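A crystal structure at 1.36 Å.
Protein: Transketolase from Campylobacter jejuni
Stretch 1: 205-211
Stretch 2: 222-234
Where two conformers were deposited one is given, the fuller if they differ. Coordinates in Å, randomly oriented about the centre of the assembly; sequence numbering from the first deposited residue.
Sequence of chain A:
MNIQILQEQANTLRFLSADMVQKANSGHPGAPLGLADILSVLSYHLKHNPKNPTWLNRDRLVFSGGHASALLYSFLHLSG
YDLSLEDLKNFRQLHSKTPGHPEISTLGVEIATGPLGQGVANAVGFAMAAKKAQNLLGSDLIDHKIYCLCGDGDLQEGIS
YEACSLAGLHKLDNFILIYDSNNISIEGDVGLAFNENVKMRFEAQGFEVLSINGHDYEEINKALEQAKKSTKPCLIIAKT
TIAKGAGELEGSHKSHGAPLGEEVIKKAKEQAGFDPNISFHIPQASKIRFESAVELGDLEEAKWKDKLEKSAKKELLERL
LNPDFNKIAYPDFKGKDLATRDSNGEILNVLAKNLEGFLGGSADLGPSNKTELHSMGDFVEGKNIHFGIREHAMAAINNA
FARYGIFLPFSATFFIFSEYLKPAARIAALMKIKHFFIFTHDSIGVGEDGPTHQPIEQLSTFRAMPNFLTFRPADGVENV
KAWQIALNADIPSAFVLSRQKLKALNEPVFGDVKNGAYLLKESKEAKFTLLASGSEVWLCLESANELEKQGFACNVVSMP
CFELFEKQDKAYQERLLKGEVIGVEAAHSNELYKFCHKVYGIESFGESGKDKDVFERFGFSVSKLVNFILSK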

# COMPACT_ATOMS: atom_id res chain seq x y z
N GLN A 205 -16.97 2.46 -16.61
CA GLN A 205 -16.56 1.15 -16.13
C GLN A 205 -17.65 0.11 -16.26
O GLN A 205 -17.61 -0.92 -15.58
CB GLN A 205 -16.09 1.23 -14.67
CG GLN A 205 -14.91 2.10 -14.48
CD GLN A 205 -14.36 2.05 -13.07
OE1 GLN A 205 -15.11 2.16 -12.10
NE2 GLN A 205 -13.04 1.87 -12.92
N GLY A 206 -18.64 0.35 -17.12
CA GLY A 206 -19.62 -0.67 -17.47
C GLY A 206 -20.73 -0.91 -16.49
O GLY A 206 -21.34 -1.98 -16.53
N PHE A 207 -21.04 0.07 -15.65
CA PHE A 207 -22.16 -0.03 -14.73
C PHE A 207 -23.43 0.63 -15.28
O PHE A 207 -23.39 1.59 -16.08
CB PHE A 207 -21.86 0.71 -13.41
CG PHE A 207 -20.94 -0.04 -12.45
CD1 PHE A 207 -19.63 -0.33 -12.79
CD2 PHE A 207 -21.36 -0.35 -11.17
CE1 PHE A 207 -18.80 -1.00 -11.89
CE2 PHE A 207 -20.54 -0.98 -10.27
CZ PHE A 207 -19.26 -1.31 -10.62
N GLU A 208 -24.57 0.13 -14.82
CA GLU A 208 -25.83 0.88 -14.87
C GLU A 208 -25.94 1.73 -13.62
O GLU A 208 -25.68 1.22 -12.52
CB GLU A 208 -27.03 -0.06 -14.94
CG GLU A 208 -28.39 0.69 -14.94
CD GLU A 208 -29.61 -0.18 -15.20
OE1 GLU A 208 -29.55 -1.42 -15.17
OE2 GLU A 208 -30.69 0.42 -15.44
N VAL A 209 -26.33 2.99 -13.76
CA VAL A 209 -26.34 3.93 -12.66
C VAL A 209 -27.73 4.51 -12.40
O VAL A 209 -28.33 5.09 -13.31
CB VAL A 209 -25.33 5.07 -12.87
CG1 VAL A 209 -25.41 6.03 -11.67
CG2 VAL A 209 -23.90 4.52 -13.09
N LEU A 210 -28.24 4.34 -11.19
CA LEU A 210 -29.53 4.87 -10.76
C LEU A 210 -29.27 5.93 -9.70
O LEU A 210 -28.33 5.79 -8.92
CB LEU A 210 -30.39 3.73 -10.17
CG LEU A 210 -30.57 2.54 -11.12
CD1 LEU A 210 -31.32 1.34 -10.46
CD2 LEU A 210 -31.24 2.95 -12.38
N SER A 211 -30.10 6.96 -9.64
CA SER A 211 -29.95 8.06 -8.70
C SER A 211 -31.26 8.30 -7.99
O SER A 211 -32.29 8.55 -8.67
CB SER A 211 -29.55 9.33 -9.45
OG SER A 211 -28.27 9.15 -10.05
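Stretch 2 222-234: KALEQAKKSTKPC

Stretch 2 approaches stretch 1 twice, first as a helix and then as the start of a strand. Helix 222-228, which begins earlier in the chain, runs almost exactly antiparallel to strand 208-211, at 174° between their N-to-C directions and with 9.6 Å between the axes at closest approach. Beyond the helix the chain turns back through Ser230 and Lys232, so that Cys234 pairs with Glu208 in parallel register, their CA atoms 4.8 Å apart.

Leu210 is the apolar bump on the strand. With chi1 m and chi2 t, it projects toward the helix and enters a hollow lined by two alanines whose small side chains leave it room: CD1 lies 4.4 Å from both Ala223 CB and Ala227 CB. Cys234 SG, 3.9 Å from Leu210 CD1, adds a further wall, while Leu210 CD2 packs 3.6 Å from Gln226 CD. Val209 and Ser211, pointing away, take no part.

The extended side chain of Glu208, t at both chi1 and chi2, carries its carboxylate to Gln226 and the turn at Ser230. There OE1 lies 2.7 Å from Ser230 OG and OE2 receives a weak hydrogen bond from Gln226 NE2 at 3.4 Å. Two waters join the contact at this carboxylate: each donates to Glu208 OE1, one linking it to Gln226 O and the other to Thr231 N.

At the other end, Pro233 sits on the Phe207 ring, its CB over one face, 3.8 Å from the centroid and 12° off the normal. The backbones close together beside this CH-pi contact: Glu208 N donates to Pro233 O at 2.9 Å, and Cys234 CA approaches Glu208 O at 3.3 Å. Gly206 O rests against Lys232 CB at 3.5 Å.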

# COMPACT_ATOMS: atom_id res chain seq x y z
N LYS A 222 -38.08 0.89 -5.73
CA LYS A 222 -38.08 0.86 -7.19
C LYS A 222 -36.64 0.70 -7.71
O LYS A 222 -36.41 -0.03 -8.66
CB LYS A 222 -38.72 2.14 -7.75
CG LYS A 222 -38.80 2.17 -9.26
CD LYS A 222 -39.47 3.44 -9.76
CE LYS A 222 -39.51 3.47 -11.28
NZ LYS A 222 -40.53 4.45 -11.77
N ALA A 223 -35.68 1.38 -7.09
CA ALA A 223 -34.29 1.28 -7.51
C ALA A 223 -33.75 -0.13 -7.31
O ALA A 223 -33.03 -0.67 -8.16
CB ALA A 223 -33.42 2.30 -6.76
N LEU A 224 -34.09 -0.74 -6.19
CA LEU A 224 -33.65 -2.10 -5.92
C LEU A 224 -34.26 -3.07 -6.89
O LEU A 224 -33.58 -3.96 -7.38
CB LEU A 224 -33.96 -2.48 -4.47
CG LEU A 224 -33.05 -1.83 -3.43
CD1 LEU A 224 -33.54 -2.13 -2.00
CD2 LEU A 224 -31.58 -2.28 -3.59
N GLU A 225 -35.55 -2.92 -7.22
CA GLU A 225 -36.16 -3.80 -8.21
C GLU A 225 -35.48 -3.66 -9.56
O GLU A 225 -35.21 -4.65 -10.23
CB GLU A 225 -37.67 -3.55 -8.33
CG GLU A 225 -38.47 -3.95 -7.09
CD GLU A 225 -38.53 -5.46 -6.85
OE1 GLU A 225 -37.70 -6.21 -7.41
OE2 GLU A 225 -39.41 -5.91 -6.08
N GLN A 226 -35.20 -2.43 -9.98
CA GLN A 226 -34.50 -2.20 -11.24
C GLN A 226 -33.07 -2.76 -11.21
O GLN A 226 -32.63 -3.43 -12.16
CB GLN A 226 -34.46 -0.71 -11.53
CG GLN A 226 -33.84 -0.34 -12.85
CD GLN A 226 -34.21 1.07 -13.26
OE1 GLN A 226 -34.86 1.81 -12.50
NE2 GLN A 226 -33.81 1.45 -14.48
N ALA A 227 -32.36 -2.51 -10.12
CA ALA A 227 -30.98 -3.00 -9.99
C ALA A 227 -30.92 -4.53 -10.08
O ALA A 227 -30.01 -5.05 -10.71
CB ALA A 227 -30.40 -2.53 -8.68
N LYS A 228 -31.89 -5.21 -9.49
CA LYS A 228 -31.92 -6.67 -9.49
C LYS A 228 -32.09 -7.28 -10.88
O LYS A 228 -31.72 -8.44 -11.09
CB LYS A 228 -32.98 -7.18 -8.50
CG LYS A 228 -32.54 -6.93 -7.07
CD LYS A 228 -33.61 -7.00 -6.05
CE LYS A 228 -34.22 -8.34 -5.89
NZ LYS A 228 -35.63 -8.27 -5.25
N LYS A 229 -32.63 -6.50 -11.81
CA LYS A 229 -32.85 -6.95 -13.20
C LYS A 229 -31.78 -6.45 -14.15
O LYS A 229 -31.86 -6.71 -15.35
CB LYS A 229 -34.22 -6.51 -13.74
CG LYS A 229 -35.37 -7.02 -12.96
CD LYS A 229 -36.66 -6.72 -13.66
CE LYS A 229 -36.97 -5.24 -13.71
NZ LYS A 229 -38.41 -5.04 -14.06
N SER A 230 -30.78 -5.74 -13.63
CA SER A 230 -29.75 -5.13 -14.49
C SER A 230 -28.95 -6.21 -15.22
O SER A 230 -28.72 -7.31 -14.68
CB SER A 230 -28.83 -4.23 -13.65
OG SER A 230 -27.95 -3.52 -14.50
N THR A 231 -28.52 -5.90 -16.43
CA THR A 231 -27.55 -6.78 -17.11
C THR A 231 -26.08 -6.31 -16.89
O THR A 231 -25.19 -6.85 -17.49
CB THR A 231 -27.83 -6.86 -18.57
OG1 THR A 231 -27.71 -5.54 -19.10
CG2 THR A 231 -29.24 -7.46 -18.82
N LYS A 232 -25.90 -5.33 -16.01
CA LYS A 232 -24.61 -4.76 -15.67
C LYS A 232 -24.47 -4.75 -14.16
O LYS A 232 -25.46 -4.82 -13.43
CB LYS A 232 -24.55 -3.31 -16.17
CG LYS A 232 -24.54 -3.18 -17.67
CD LYS A 232 -24.49 -1.72 -18.08
CE LYS A 232 -24.54 -1.53 -19.59
NZ LYS A 232 -25.57 -0.53 -19.94
N PRO A 233 -23.23 -4.65 -13.66
CA PRO A 233 -23.11 -4.22 -12.25
C PRO A 233 -23.86 -2.91 -12.11
O PRO A 233 -23.87 -2.11 -13.06
CB PRO A 233 -21.58 -4.07 -12.04
CG PRO A 233 -21.02 -3.89 -13.44
CD PRO A 233 -21.92 -4.71 -14.32
N CYS A 234 -24.49 -2.69 -10.96
CA CYS A 234 -25.36 -1.53 -10.79
C CYS A 234 -24.97 -0.70 -9.61
O CYS A 234 -24.77 -1.24 -8.51
CB CYS A 234 -26.79 -2.00 -10.64
SG CYS A 234 -28.05 -0.70 -10.58
O HOH W 1 -32.05 -2.74 -14.80
O HOH W 2 -29.70 -3.27 -17.46